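Esterase (Alcaligenes sp., PDB 1QLW) probably hydrolyses carboxylic esters, as an esterase of the alpha/beta-hydrolase fold. Local coordinates at residues F259-W262 with A263-K267. Residues are numbered along the deposited sequence; the frame is centred on the assembly and turned at random.
Sequences FPRW and APRLK. With SO4 (sulfate ion), chain D.
Trp-262 and Arg-265 both set CG beside their own backbone N (chi1 -73° and -68°), and with the arginine chain extended beyond CG its guanidinium reaches the indole. NH1 of Arg-265 stands over one face of the six-membered ring, 3.2 Å from CH2 of Trp-262, with CZ 16° off the ring normal. The guanidinium stands steeply on this face in a cation-pi contact, while CD of Arg-265 packs on CE3 of Trp-262. A broad, electron-rich indole suits this place, and arginine has a second nitrogen to spare: NH2 of Arg-265 donates at 2.9 Å to O1 of a sulfate, probably from the crystallisation liquor and also held by Ser-206. Arg-261 lies alongside, its NH1 bonded to Lys-38 O of the second subunit; a water accepts from its NE and from NH1 of Arg-265 and donates to the sulfate, probably easing the closeness of like charges. A leucine in place of Arg-265 would probably leave the indole face without this cation and the sulfate without this donor. At the backbone, Phe-259 O accepts from Trp-262 N and, at 3.0 Å, from Ala-263 N, and Trp-262 O takes Leu-266 N at 3.2 Å, starting the helix. Pro-264, lacking an N-H, suits this first turn. Trp-262 rests on Phe-252 and its NE1 donates to Ile-144 O, where strand 248-252 leads through this loop into helix 263-278, the crossover to parallel strand 283-287 of the alpha/beta-hydrolase core.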
ATOM      1  N   PHE A 259     -19.245  23.722  10.674  1.00 18.50           N
ATOM      2  CA  PHE A 259     -19.363  22.288  10.901  1.00 17.67           C
ATOM      3  C   PHE A 259     -19.202  21.958  12.373  1.00 17.67           C
ATOM      4  O   PHE A 259     -18.093  22.056  12.923  1.00 18.58           O
ATOM      5  CB  PHE A 259     -18.296  21.539  10.073  1.00 17.05           C
ATOM      6  CG  PHE A 259     -18.532  21.616   8.593  1.00 17.35           C
ATOM      7  CD1 PHE A 259     -18.049  22.669   7.854  1.00 17.64           C
ATOM      8  CD2 PHE A 259     -19.234  20.629   7.910  1.00 18.46           C
ATOM      9  CE1 PHE A 259     -18.263  22.753   6.487  1.00 18.34           C
ATOM     10  CE2 PHE A 259     -19.465  20.718   6.553  1.00 19.20           C
ATOM     11  CZ  PHE A 259     -18.974  21.784   5.837  1.00 17.71           C
ATOM     12  N   PRO A 260     -20.249  21.435  12.998  1.00 20.06           N
ATOM     13  CA  PRO A 260     -20.159  21.027  14.399  1.00 21.94           C
ATOM     14  C   PRO A 260     -19.125  19.947  14.656  1.00 21.08           C
ATOM     15  O   PRO A 260     -18.654  19.850  15.807  1.00 23.48           O
ATOM     16  CB  PRO A 260     -21.572  20.620  14.785  1.00 24.24           C
ATOM     17  CG  PRO A 260     -22.447  21.269  13.777  1.00 26.16           C
ATOM     18  CD  PRO A 260     -21.640  21.353  12.501  1.00 22.52           C
ATOM     19  N   ARG A 261     -18.707  19.162  13.670  1.00 20.52           N
ATOM     20  CA  ARG A 261     -17.684  18.137  13.832  1.00 21.65           C
ATOM     21  C   ARG A 261     -16.347  18.830  14.114  1.00 20.81           C
ATOM     22  O   ARG A 261     -15.494  18.309  14.829  1.00 24.57           O
ATOM     23  CB  ARG A 261     -17.551  17.230  12.600  1.00 22.87           C
ATOM     24  CG  ARG A 261     -16.740  15.948  12.711  1.00 26.11           C
ATOM     25  CD  ARG A 261     -16.576  15.189  11.412  1.00 28.31           C
ATOM     26  NE  ARG A 261     -16.091  13.819  11.452  1.00 30.41           N
ATOM     27  CZ  ARG A 261     -16.810  12.703  11.490  1.00 31.50           C
ATOM     28  NH1 ARG A 261     -18.139  12.749  11.495  1.00 31.56           N
ATOM     29  NH2 ARG A 261     -16.212  11.509  11.488  1.00 32.38           N
ATOM     30  N   TRP A 262     -16.133  20.006  13.531  1.00 17.76           N
ATOM     31  CA  TRP A 262     -14.833  20.626  13.463  1.00 16.69           C
ATOM     32  C   TRP A 262     -14.618  21.825  14.359  1.00 16.82           C
ATOM     33  O   TRP A 262     -13.535  21.977  14.920  1.00 17.88           O
ATOM     34  CB  TRP A 262     -14.477  21.022  12.015  1.00 17.09           C
ATOM     35  CG  TRP A 262     -14.145  19.805  11.208  1.00 16.33           C
ATOM     36  CD1 TRP A 262     -14.840  19.207  10.200  1.00 16.36           C
ATOM     37  CD2 TRP A 262     -12.976  18.987  11.414  1.00 16.55           C
ATOM     38  NE1 TRP A 262     -14.176  18.089   9.761  1.00 16.49           N
ATOM     39  CE2 TRP A 262     -13.024  17.939  10.491  1.00 16.73           C
ATOM     40  CE3 TRP A 262     -11.891  19.081  12.300  1.00 18.17           C
ATOM     41  CZ2 TRP A 262     -12.017  16.963  10.436  1.00 18.34           C
ATOM     42  CZ3 TRP A 262     -10.906  18.113  12.240  1.00 20.17           C
ATOM     43  CH2 TRP A 262     -10.978  17.072  11.318  1.00 20.44           C
ATOM     44  N   ALA A 263     -15.641  22.660  14.549  1.00 17.15           N
ATOM     45  CA  ALA A 263     -15.493  23.848  15.385  1.00 17.85           C
ATOM     46  C   ALA A 263     -14.970  23.551  16.766  1.00 17.42           C
ATOM     47  O   ALA A 263     -14.058  24.257  17.243  1.00 18.46           O
ATOM     48  CB  ALA A 263     -16.795  24.638  15.402  1.00 19.62           C
ATOM     49  N   PRO A 264     -15.444  22.527  17.457  1.00 17.96           N
ATOM     50  CA  PRO A 264     -14.961  22.239  18.801  1.00 17.98           C
ATOM     51  C   PRO A 264     -13.540  21.693  18.812  1.00 17.41           C
ATOM     52  O   PRO A 264     -12.853  21.846  19.812  1.00 18.56           O
ATOM     53  CB  PRO A 264     -15.927  21.224  19.382  1.00 20.66           C
ATOM     54  CG  PRO A 264     -16.825  20.807  18.295  1.00 24.43           C
ATOM     55  CD  PRO A 264     -16.659  21.742  17.134  1.00 20.19           C
ATOM     56  N   ARG A 265     -13.122  21.052  17.721  1.00 17.00           N
ATOM     57  CA  ARG A 265     -11.776  20.492  17.638  1.00 17.48           C
ATOM     58  C   ARG A 265     -10.742  21.607  17.537  1.00 17.15           C
ATOM     59  O   ARG A 265      -9.687  21.547  18.182  1.00 18.24           O
ATOM     60  CB  ARG A 265     -11.669  19.538  16.457  1.00 17.85           C
ATOM     61  CG  ARG A 265     -12.480  18.275  16.641  1.00 19.28           C
ATOM     62  CD  ARG A 265     -12.409  17.392  15.416  1.00 20.53           C
ATOM     63  NE  ARG A 265     -12.936  16.058  15.673  1.00 22.75           N
ATOM     64  CZ  ARG A 265     -13.047  15.156  14.692  1.00 24.39           C
ATOM     65  NH1 ARG A 265     -12.752  15.434  13.433  1.00 26.20           N
ATOM     66  NH2 ARG A 265     -13.461  13.942  15.015  1.00 27.20           N
ATOM     67  N   LEU A 266     -11.047  22.639  16.752  1.00 16.45           N
ATOM     68  CA  LEU A 266     -10.147  23.795  16.674  1.00 16.96           C
ATOM     69  C   LEU A 266     -10.007  24.447  18.042  1.00 17.05           C
ATOM     70  O   LEU A 266      -8.913  24.749  18.516  1.00 17.15           O
ATOM     71  CB  LEU A 266     -10.704  24.771  15.639  1.00 17.20           C
ATOM     72  CG  LEU A 266      -9.993  26.119  15.506  1.00 16.90           C
ATOM     73  CD1 LEU A 266      -8.504  25.979  15.243  1.00 17.45           C
ATOM     74  CD2 LEU A 266     -10.665  26.952  14.433  1.00 19.05           C
ATOM     75  N   LYS A 267     -11.132  24.651  18.744  1.00 17.83           N
ATOM     76  CA  LYS A 267     -11.105  25.261  20.072  1.00 19.36           C
ATOM     77  C   LYS A 267     -10.290  24.450  21.068  1.00 18.40           C
ATOM     78  O   LYS A 267      -9.483  24.981  21.839  1.00 18.80           O
ATOM     79  CB  LYS A 267     -12.552  25.363  20.552  1.00 24.46           C
ATOM     80  CG  LYS A 267     -12.883  26.204  21.746  1.00 27.30           C
ATOM     81  CD  LYS A 267     -14.413  26.371  21.743  1.00 30.74           C
ATOM     82  CE  LYS A 267     -14.870  26.780  23.129  1.00 33.40           C
ATOM     83  NZ  LYS A 267     -16.352  26.879  23.151  1.00 34.69           N
TER
HETATM   84  S   SO4 D 576     -11.267  11.513  13.121  1.00 24.25           S
HETATM   85  O1  SO4 D 576     -12.753  11.722  13.329  1.00 23.73           O
HETATM   86  O2  SO4 D 576     -10.721  12.830  12.608  1.00 25.63           O
HETATM   87  O3  SO4 D 576     -11.099  10.431  12.104  1.00 24.13           O
HETATM   88  O4  SO4 D 576     -10.600  11.221  14.414  1.00 24.33           O
HETATM   89  O   HOH W   1     -13.289  13.516  11.289  1.00 41.08           O